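Local coordinates for protein L-lysine 6-oxidase (PDB 3WEU) that oxidatively deaminates L-lysine at its epsilon carbon with a cysteine tryptophylquinone cofactor, releasing the hydrogen peroxide that gives it antibacterial activity, at residues Lys92-Tyr97 and Trp121-Lys126; Glu171-Ser176 and Gly203-Leu208; Trp217-Ser222 and Cys507-Asp512. One frame throughout, in Å; residues are numbered along the deposited sequence.

Interaction 1. Residues Lys92-Tyr97 and Trp121-Lys126; sequences KKAAWY and WRNASK. With SO4 (sulfate ion), chain C.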
loop_
_atom_site.group_PDB
_atom_site.type_symbol
_atom_site.label_atom_id
_atom_site.label_comp_id
_atom_site.label_asym_id
_atom_site.label_seq_id
_atom_site.Cartn_x
_atom_site.Cartn_y
_atom_site.Cartn_z
ATOM N N LYS A 92 10.110 -5.662 26.601
ATOM C CA LYS A 92 8.698 -6.071 26.711
ATOM C C LYS A 92 7.785 -5.333 25.789
ATOM O O LYS A 92 6.542 -5.448 25.933
ATOM C CB LYS A 92 8.244 -5.794 28.136
ATOM C CG LYS A 92 8.558 -6.847 29.151
ATOM C CD LYS A 92 7.967 -6.466 30.449
ATOM C CE LYS A 92 8.031 -7.502 31.556
ATOM N NZ LYS A 92 7.273 -7.032 32.748
ATOM N N LYS A 93 8.337 -4.545 24.847
ATOM C CA LYS A 93 7.524 -3.626 24.113
ATOM C C LYS A 93 6.389 -4.362 23.325
ATOM O O LYS A 93 5.293 -3.869 23.221
ATOM C CB LYS A 93 8.311 -2.846 23.070
ATOM C CG LYS A 93 9.414 -1.969 23.629
ATOM C CD LYS A 93 10.002 -1.145 22.474
ATOM C CE LYS A 93 11.076 -0.190 22.999
ATOM N NZ LYS A 93 11.569 0.751 21.980
ATOM N N ALA A 94 6.729 -5.457 22.663
ATOM C CA ALA A 94 5.738 -6.160 21.828
ATOM C C ALA A 94 4.567 -6.752 22.664
ATOM O O ALA A 94 3.514 -7.033 22.133
ATOM C CB ALA A 94 6.377 -7.221 20.953
ATOM N N ALA A 95 4.784 -6.897 23.938
ATOM C CA ALA A 95 3.826 -7.435 24.876
ATOM C C ALA A 95 3.030 -6.372 25.619
ATOM O O ALA A 95 2.092 -6.716 26.333
ATOM C CB ALA A 95 4.588 -8.269 25.878
ATOM N N TRP A 96 3.369 -5.079 25.447
ATOM C CA TRP A 96 2.690 -4.041 26.171
ATOM C C TRP A 96 1.514 -3.435 25.401
ATOM O O TRP A 96 1.123 -3.863 24.291
ATOM C CB TRP A 96 3.699 -2.978 26.673
ATOM C CG TRP A 96 3.185 -2.174 27.935
ATOM C CD1 TRP A 96 3.001 -0.831 28.035
ATOM C CD2 TRP A 96 2.779 -2.725 29.188
ATOM N NE1 TRP A 96 2.550 -0.497 29.251
ATOM C CE2 TRP A 96 2.365 -1.649 29.985
ATOM C CE3 TRP A 96 2.687 -4.038 29.698
ATOM C CZ2 TRP A 96 1.895 -1.819 31.272
ATOM C CZ3 TRP A 96 2.187 -4.220 30.964
ATOM C CH2 TRP A 96 1.826 -3.111 31.759
ATOM N N TYR A 97 0.934 -2.431 26.029
ATOM C CA TYR A 97 -0.132 -1.649 25.421
ATOM C C TYR A 97 0.354 -0.730 24.323
ATOM O O TYR A 97 1.478 -0.248 24.346
ATOM C CB TYR A 97 -0.781 -0.768 26.482
ATOM C CG TYR A 97 -1.438 -1.521 27.590
ATOM C CD1 TYR A 97 -2.751 -2.016 27.415
ATOM C CD2 TYR A 97 -0.849 -1.678 28.806
ATOM C CE1 TYR A 97 -3.410 -2.688 28.418
ATOM C CE2 TYR A 97 -1.527 -2.372 29.829
ATOM C CZ TYR A 97 -2.807 -2.867 29.582
ATOM O OH TYR A 97 -3.515 -3.483 30.481
ATOM N N TRP A 121 -3.938 -3.868 23.651
ATOM C CA TRP A 121 -2.643 -4.500 23.732
ATOM C C TRP A 121 -2.056 -4.441 22.379
ATOM O O TRP A 121 -2.795 -4.570 21.403
ATOM C CB TRP A 121 -2.793 -5.986 24.106
ATOM C CG TRP A 121 -3.180 -6.221 25.478
ATOM C CD1 TRP A 121 -4.406 -6.641 25.906
ATOM C CD2 TRP A 121 -2.392 -5.994 26.670
ATOM N NE1 TRP A 121 -4.418 -6.726 27.289
ATOM C CE2 TRP A 121 -3.180 -6.370 27.776
ATOM C CE3 TRP A 121 -1.086 -5.563 26.903
ATOM C CZ2 TRP A 121 -2.717 -6.277 29.115
ATOM C CZ3 TRP A 121 -0.613 -5.497 28.242
ATOM C CH2 TRP A 121 -1.414 -5.887 29.319
ATOM N N ARG A 122 -0.726 -4.261 22.263
ATOM C CA ARG A 122 -0.048 -4.553 21.024
ATOM C C ARG A 122 -0.194 -6.060 20.683
ATOM O O ARG A 122 -0.329 -6.849 21.584
ATOM C CB ARG A 122 1.422 -4.180 21.105
ATOM C CG ARG A 122 1.632 -2.669 21.103
ATOM C CD ARG A 122 3.040 -2.360 21.669
ATOM N NE ARG A 122 3.343 -0.928 21.551
ATOM C CZ ARG A 122 4.230 -0.292 22.308
ATOM N NH1 ARG A 122 5.030 -0.978 23.155
ATOM N NH2 ARG A 122 4.404 1.023 22.109
ATOM N N ASN A 123 -0.183 -6.408 19.402
ATOM C CA ASN A 123 -0.311 -7.831 18.965
ATOM C C ASN A 123 -1.540 -8.461 19.655
ATOM O O ASN A 123 -1.468 -9.488 20.367
ATOM C CB ASN A 123 0.937 -8.576 19.302
ATOM C CG ASN A 123 2.131 -8.013 18.504
ATOM O OD1 ASN A 123 2.180 -8.112 17.302
ATOM N ND2 ASN A 123 3.081 -7.391 19.216
ATOM N N ALA A 124 -2.653 -7.772 19.430
ATOM C CA ALA A 124 -3.910 -8.002 20.180
ATOM C C ALA A 124 -4.564 -9.391 19.902
ATOM O O ALA A 124 -5.323 -9.874 20.713
ATOM C CB ALA A 124 -4.886 -6.874 19.853
ATOM N N SER A 125 -4.212 -10.022 18.798
ATOM C CA SER A 125 -4.693 -11.363 18.477
ATOM C C SER A 125 -4.034 -12.410 19.390
ATOM O O SER A 125 -4.581 -13.475 19.599
ATOM C CB SER A 125 -4.481 -11.647 16.998
ATOM O OG SER A 125 -3.151 -12.019 16.749
ATOM N N LYS A 126 -2.937 -12.072 20.066
ATOM C CA LYS A 126 -2.389 -12.938 21.081
ATOM C C LYS A 126 -2.974 -12.590 22.413
ATOM O O LYS A 126 -2.698 -11.525 22.970
ATOM C CB LYS A 126 -0.865 -12.826 21.129
ATOM C CG LYS A 126 -0.152 -13.190 19.826
ATOM C CD LYS A 126 -0.459 -14.634 19.446
ATOM C CE LYS A 126 0.737 -15.330 18.830
ATOM N NZ LYS A 126 0.895 -14.659 17.536
HETATM S S SO4 C . 1.796 1.488 19.176
HETATM O O1 SO4 C . 0.298 1.592 19.023
HETATM O O2 SO4 C . 2.067 -0.009 19.101
HETATM O O3 SO4 C . 2.489 2.143 18.008
HETATM O O4 SO4 C . 2.347 2.164 20.433
#

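Interaction 2. Residues Glu171-Ser176 and Gly203-Leu208; sequences ELLQGS and GGNTDL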
loop_
_atom_site.group_PDB
_atom_site.type_symbol
_atom_site.label_atom_id
_atom_site.label_comp_id
_atom_site.label_asym_id
_atom_site.label_seq_id
_atom_site.Cartn_x
_atom_site.Cartn_y
_atom_site.Cartn_z
ATOM N N GLU A 171 13.462 -15.767 10.231
ATOM C CA GLU A 171 13.800 -14.693 9.360
ATOM C C GLU A 171 12.602 -13.767 9.265
ATOM O O GLU A 171 11.546 -14.127 8.795
ATOM C CB GLU A 171 14.197 -15.272 8.003
ATOM C CG GLU A 171 14.316 -14.233 6.924
ATOM C CD GLU A 171 15.187 -14.686 5.771
ATOM O OE1 GLU A 171 15.604 -15.873 5.771
ATOM O OE2 GLU A 171 15.446 -13.850 4.878
ATOM N N LEU A 172 12.777 -12.536 9.713
ATOM C CA LEU A 172 11.710 -11.549 9.671
ATOM C C LEU A 172 11.490 -11.042 8.263
ATOM O O LEU A 172 12.437 -10.865 7.494
ATOM C CB LEU A 172 12.107 -10.387 10.649
ATOM C CG LEU A 172 11.632 -10.488 12.107
ATOM C CD1 LEU A 172 11.055 -11.829 12.578
ATOM C CD2 LEU A 172 12.554 -9.912 13.151
ATOM N N LEU A 173 10.243 -10.782 7.916
ATOM C CA LEU A 173 9.894 -10.425 6.556
ATOM C C LEU A 173 10.220 -8.992 6.128
ATOM O O LEU A 173 10.278 -8.710 4.956
ATOM C CB LEU A 173 8.408 -10.696 6.337
ATOM C CG LEU A 173 7.940 -12.130 6.601
ATOM C CD1 LEU A 173 6.429 -12.244 6.306
ATOM C CD2 LEU A 173 8.760 -13.150 5.812
ATOM N N GLN A 174 10.367 -8.071 7.083
ATOM C CA GLN A 174 10.627 -6.648 6.796
ATOM C C GLN A 174 11.680 -6.092 7.779
ATOM O O GLN A 174 11.758 -6.534 8.912
ATOM C CB GLN A 174 9.338 -5.884 7.000
ATOM C CG GLN A 174 8.236 -6.248 6.069
ATOM C CD GLN A 174 8.371 -5.444 4.798
ATOM O OE1 GLN A 174 7.841 -4.332 4.690
ATOM N NE2 GLN A 174 9.155 -5.955 3.870
ATOM N N GLY A 175 12.535 -5.174 7.341
ATOM C CA GLY A 175 13.596 -4.679 8.246
ATOM C C GLY A 175 14.660 -5.694 8.556
ATOM O O GLY A 175 14.986 -6.558 7.710
ATOM N N SER A 176 15.235 -5.607 9.739
ATOM C CA SER A 176 16.304 -6.487 10.137
ATOM C C SER A 176 15.798 -7.950 10.111
ATOM O O SER A 176 14.753 -8.239 10.640
ATOM C CB SER A 176 16.779 -6.154 11.554
ATOM O OG SER A 176 17.169 -4.758 11.661
ATOM N N GLY A 203 13.017 -5.068 13.059
ATOM C CA GLY A 203 12.385 -5.914 12.035
ATOM C C GLY A 203 11.049 -6.463 12.491
ATOM O O GLY A 203 10.691 -6.454 13.700
ATOM N N GLY A 204 10.312 -6.970 11.510
ATOM C CA GLY A 204 9.020 -7.570 11.808
ATOM C C GLY A 204 8.360 -8.189 10.564
ATOM O O GLY A 204 8.945 -8.229 9.438
ATOM N N ASN A 205 7.141 -8.676 10.772
ATOM C CA ASN A 205 6.492 -9.503 9.737
ATOM C C ASN A 205 5.300 -8.880 9.090
ATOM O O ASN A 205 4.663 -9.527 8.296
ATOM C CB ASN A 205 6.166 -10.872 10.319
ATOM C CG ASN A 205 7.411 -11.653 10.679
ATOM O OD1 ASN A 205 8.413 -11.658 9.930
ATOM N ND2 ASN A 205 7.377 -12.305 11.830
ATOM N N THR A 206 5.043 -7.597 9.352
ATOM C CA THR A 206 4.027 -6.823 8.655
ATOM C C THR A 206 4.652 -5.598 8.024
ATOM O O THR A 206 5.734 -5.144 8.423
ATOM C CB THR A 206 2.871 -6.373 9.598
ATOM O OG1 THR A 206 3.354 -5.505 10.640
ATOM C CG2 THR A 206 2.269 -7.589 10.234
ATOM N N ASP A 207 3.976 -5.063 7.027
ATOM C CA ASP A 207 4.426 -3.922 6.273
ATOM C C ASP A 207 4.160 -2.777 7.227
ATOM O O ASP A 207 3.075 -2.693 7.811
ATOM C CB ASP A 207 3.596 -3.811 4.954
ATOM C CG ASP A 207 4.211 -2.832 3.918
ATOM O OD1 ASP A 207 3.720 -2.815 2.754
ATOM O OD2 ASP A 207 5.185 -2.088 4.237
ATOM N N LEU A 208 5.155 -1.926 7.469
ATOM C CA LEU A 208 4.862 -0.657 8.193
ATOM C C LEU A 208 4.056 0.311 7.273
ATOM O O LEU A 208 3.399 1.236 7.785
ATOM C CB LEU A 208 6.159 0.015 8.680
ATOM C CG LEU A 208 7.013 -0.779 9.638
ATOM C CD1 LEU A 208 8.327 -0.072 9.968
ATOM C CD2 LEU A 208 6.221 -1.048 10.916
#

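Interaction 3. Residues Trp217-Ser222 and Cys507-Asp512; sequences WYDDIS and CPWQAD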
loop_
_atom_site.group_PDB
_atom_site.type_symbol
_atom_site.label_atom_id
_atom_site.label_comp_id
_atom_site.label_asym_id
_atom_site.label_seq_id
_atom_site.Cartn_x
_atom_site.Cartn_y
_atom_site.Cartn_z
ATOM N N TRP A 217 6.368 -6.674 15.200
ATOM C CA TRP A 217 7.609 -5.930 15.054
ATOM C C TRP A 217 8.368 -5.894 16.354
ATOM O O TRP A 217 7.797 -5.916 17.500
ATOM C CB TRP A 217 7.323 -4.449 14.614
ATOM C CG TRP A 217 7.377 -4.343 13.153
ATOM C CD1 TRP A 217 6.410 -4.741 12.294
ATOM C CD2 TRP A 217 8.470 -3.914 12.340
ATOM N NE1 TRP A 217 6.824 -4.582 11.007
ATOM C CE2 TRP A 217 8.089 -4.087 11.005
ATOM C CE3 TRP A 217 9.741 -3.421 12.603
ATOM C CZ2 TRP A 217 8.921 -3.749 9.947
ATOM C CZ3 TRP A 217 10.542 -3.105 11.556
ATOM C CH2 TRP A 217 10.138 -3.247 10.262
ATOM N N TYR A 218 9.685 -5.726 16.200
ATOM C CA TYR A 218 10.614 -5.808 17.330
ATOM C C TYR A 218 11.783 -4.865 17.153
ATOM O O TYR A 218 12.184 -4.623 16.033
ATOM C CB TYR A 218 11.180 -7.274 17.454
ATOM C CG TYR A 218 10.073 -8.258 17.568
ATOM C CD1 TYR A 218 9.545 -8.607 18.802
ATOM C CD2 TYR A 218 9.483 -8.764 16.418
ATOM C CE1 TYR A 218 8.451 -9.457 18.874
ATOM C CE2 TYR A 218 8.380 -9.568 16.490
ATOM C CZ TYR A 218 7.875 -9.901 17.705
ATOM O OH TYR A 218 6.775 -10.718 17.663
ATOM N N ASP A 219 12.338 -4.420 18.262
ATOM C CA ASP A 219 13.638 -3.777 18.261
ATOM C C ASP A 219 14.491 -4.357 19.369
ATOM O O ASP A 219 14.018 -5.244 20.071
ATOM C CB ASP A 219 13.470 -2.244 18.289
ATOM C CG ASP A 219 13.033 -1.663 19.642
ATOM O OD1 ASP A 219 13.206 -2.272 20.694
ATOM O OD2 ASP A 219 12.543 -0.518 19.644
ATOM N N ASP A 220 15.724 -3.839 19.531
ATOM C CA ASP A 220 16.677 -4.400 20.439
ATOM C C ASP A 220 17.046 -3.428 21.532
ATOM O O ASP A 220 18.018 -3.603 22.216
ATOM C CB ASP A 220 17.907 -5.001 19.743
ATOM C CG ASP A 220 18.786 -3.991 19.040
ATOM O OD1 ASP A 220 18.507 -2.765 19.071
ATOM O OD2 ASP A 220 19.711 -4.493 18.358
ATOM N N ILE A 221 16.177 -2.444 21.735
ATOM C CA ILE A 221 16.149 -1.692 22.987
ATOM C C ILE A 221 15.885 -2.670 24.098
ATOM O O ILE A 221 15.246 -3.679 23.855
ATOM C CB ILE A 221 15.031 -0.598 22.930
ATOM C CG1 ILE A 221 15.365 0.498 21.915
ATOM C CG2 ILE A 221 14.715 -0.015 24.310
ATOM C CD1 ILE A 221 16.492 1.447 22.413
ATOM N N SER A 222 16.374 -2.371 25.306
ATOM C CA SER A 222 16.066 -3.165 26.479
ATOM C C SER A 222 16.343 -2.364 27.721
ATOM O O SER A 222 16.963 -1.273 27.691
ATOM C CB SER A 222 16.929 -4.436 26.533
ATOM O OG SER A 222 18.276 -4.112 26.797
ATOM N N CYS A 507 7.484 0.750 19.304
ATOM C CA CYS A 507 7.999 -0.549 18.855
ATOM C C CYS A 507 7.838 -0.658 17.362
ATOM O O CYS A 507 6.706 -0.930 16.857
ATOM C CB CYS A 507 7.227 -1.641 19.567
ATOM S SG CYS A 507 7.978 -3.252 19.240
ATOM N N PRO A 508 8.933 -0.403 16.589
ATOM C CA PRO A 508 10.294 -0.095 16.987
ATOM C C PRO A 508 10.516 1.406 17.293
ATOM O O PRO A 508 9.745 2.252 16.858
ATOM C CB PRO A 508 11.104 -0.472 15.768
ATOM C CG PRO A 508 10.212 -0.097 14.664
ATOM C CD PRO A 508 8.806 -0.392 15.132
ATOM N N TRP A 509 11.600 1.684 18.025
ATOM C CA TRP A 509 11.937 3.053 18.503
ATOM C C TRP A 509 12.094 4.045 17.397
ATOM O O TRP A 509 11.809 5.232 17.576
ATOM C CB TRP A 509 13.201 3.052 19.321
ATOM C CG TRP A 509 14.435 2.697 18.557
ATOM C CD1 TRP A 509 14.982 1.474 18.435
ATOM C CD2 TRP A 509 15.280 3.598 17.849
ATOM N NE1 TRP A 509 16.112 1.529 17.667
ATOM C CE2 TRP A 509 16.301 2.828 17.258
ATOM C CE3 TRP A 509 15.260 4.974 17.635
ATOM C CZ2 TRP A 509 17.342 3.398 16.571
ATOM C CZ3 TRP A 509 16.254 5.524 16.876
ATOM C CH2 TRP A 509 17.286 4.743 16.361
ATOM N N GLN A 510 12.494 3.582 16.235
ATOM C CA GLN A 510 12.695 4.519 15.086
ATOM C C GLN A 510 11.398 5.272 14.752
ATOM O O GLN A 510 11.457 6.320 14.154
ATOM C CB GLN A 510 13.272 3.823 13.867
ATOM C CG GLN A 510 14.678 3.296 13.990
ATOM C CD GLN A 510 14.750 1.847 14.510
ATOM O OE1 GLN A 510 13.774 1.297 15.076
ATOM N NE2 GLN A 510 15.886 1.218 14.289
ATOM N N ALA A 511 10.213 4.787 15.191
ATOM C CA ALA A 511 8.989 5.610 15.112
ATOM C C ALA A 511 9.029 6.802 16.051
ATOM O O ALA A 511 8.608 7.864 15.691
ATOM C CB ALA A 511 7.751 4.772 15.446
ATOM N N ASP A 512 9.478 6.626 17.290
ATOM C CA ASP A 512 9.566 7.775 18.203
ATOM C C ASP A 512 10.525 8.786 17.551
ATOM O O ASP A 512 10.245 9.972 17.573
ATOM C CB ASP A 512 10.017 7.405 19.609
ATOM C CG ASP A 512 8.950 6.679 20.408
ATOM O OD1 ASP A 512 7.728 7.012 20.203
ATOM O OD2 ASP A 512 9.354 5.862 21.290
HETATM O O HOH W 1 16.882 -1.121 17.818
#

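Interaction 1. Residues Lys92-Tyr97 and Trp121-Lys126
Tyr-97 and Trp-121 both hold CG anti to their own carbonyl carbon (chi1 -63° and -72°), which sets each CG beside its own backbone N. The two rings are stacked face to face, planes 15° apart. The phenol ring sits over the six-membered ring of the indole, centroids 3.8 Å apart, with Tyr-97 CZ 3.3 Å from Trp-121 CH2. The six-membered rings of Trp-121 and Trp-96 make an offset edge-to-face pair, in which Trp-121 CZ3 comes closest to Trp-96 CE3, at 3.9 Å. Arg-122 runs extended from CG to NE beside the 3-10 turn. Its NH1 donates to Lys-93 O (2.9 Å) nearly in the guanidinium plane, while Trp-96 N meets that carbonyl from the opposite face. Tyr-97 O lies 3.4 Å above the centre of the Arg-122 guanidinium; NE and NH2 bond a sulfate ion, probably from the crystallisation liquor. Asn-123 ND2 takes a lone pair of Ala-94 O in plane at 3.0 Å; its OD1 accepts from Asp-216 N. Arg-122 N donates to Trp-96 O (2.8 Å). The contact joins two parts of the loop between strand 80-91 and helix 129-134 around an aromatic cluster of Trp-96, Tyr-97 and Trp-121.

Interaction 2. Residues Glu171-Ser176 and Gly203-Leu208
Asn-205 lies crosswise to both Leu-172 and Leu-173, its side chain meeting each at about a right angle. OD1 does most of the work: it accepts from Leu-173 N at 2.9 Å, with the donor in the plane of the amide carbonyl, and it also lies 3.4 Å from Leu-173 CG. Of the two methyl groups of Leu-172, CD1 lies near the Asn-205 amide and CD2 against the Gly-203 backbone, 3.8 Å from its C atom. The other end of the amide, ND2, donates to Asp-216 OD2.

Gln-174 is laid out differently. Its chain bends at chi2 (-86°), which turns CD back. Leu-173 O lies in the amide plane of Gln-174, and NE2 donates to it from a position tilted 33° from the Leu-173 carbonyl plane. OE1 stands 3.5 Å from Asp-207 OD2 with amide and carboxylate planes 85° apart; that carboxylate oxygen has its hydrogen bond with Ser-209 N, and CG of Gln-174 rests on Thr-206 O.

Between these side chains the backbones form a short antiparallel ladder. Gln-174 and Gly-204 are a hydrogen-bonded pair, with Gln-174 N to Gly-204 O at 2.8 Å and Gly-204 N to Gln-174 O at 3.0 Å. A classic beta bulge sets two residues, Leu-173 and Gln-174, opposite the single Gly-204. Beyond it, Gly-203 and Gly-175 pair without hydrogen bonds, their CA atoms only 4.2 Å apart, a closeness suited to residues lacking side chains; Gly-203 CA also makes a CA-H...O contact with Ser-176 O.

The pairing forms one side of a three-stranded antiparallel sheet: strand 202-204 is central, strand 174-175 borders it, and strand 217-219 runs along its other side, with Trp-217 touching Gln-174 and Leu-208 reaching on to helix 619-625.

Interaction 3. Residues Trp217-Ser222 and Cys507-Asp512
Asp-219 supplies the direct hydrogen bond of the contact, its OD2 accepting from Trp-509 N at 2.9 Å through the anti lone pair. With chi1 at 74°, CG lies between the backbone N and the carbonyl carbon, the crowded position, and the carboxylate extends across to the other segment. The same oxygen is salt-bridged to Lys-93, so this buried acid is met by both an ammonium group and a backbone N-H, an environment that would favour its charged form. OD1 is turned to its own chain and accepts from Ile-221 N from above the carboxylate plane, making an Asx turn.

A second polar link runs through a water, which donates to Asp-220 OD1 at 2.6 Å and accepts from Trp-509 NE1 at 2.8 Å. It lies in the plane of the indole, at the ring edge.

The setting is a junction between regions far apart in sequence: an edge strand of the N-terminal region meets a loop leading into helix 510-515 of the C-terminal region. Pro-508 follows a cis peptide bond in this loop.

Apolar contacts come from the proline and the isoleucine. The proline ring touches the benzo part of Trp-217, CG to CE3 at 3.9 Å, and its CB meets Asp-219 CB. Ile-221 lies crosswise to Trp-509, CG1 obliquely disposed to the indole and 3.6 Å from CD1.

Two further neighbours meet the Trp-509 indole: the amide carbon of Gln-510 lies over one face, toward its rim, and Trp-626 adds an edge-to-face pair.

The cysteine sulfur makes a contact of another kind: Cys-507 SG, anti to its backbone N, comes within 3.2 Å of Trp-217 O.

Interaction 3 connects with both of the others, whereas interactions 1 and 2 stand about 16 Å apart between centres and do not touch. Toward interaction 1 the tie is ionic: Lys-93 NZ lies 2.8 Å from Asp-219 OD2, backed by packing of Ala-94 on Tyr-218. Toward interaction 2 it is the sheet itself, with Gly-203 O 2.8 Å from Tyr-218 N and Thr-206 O 2.9 Å from Trp-217 NE1, both probable hydrogen bonds. The sulfate held by Arg-122 in interaction 1 lies about 5 Å from the Cys-507 side chain of interaction 3, whose helix 510-515 is followed directly by Cys-516, the cysteine of the thioether-linked quinone cofactor.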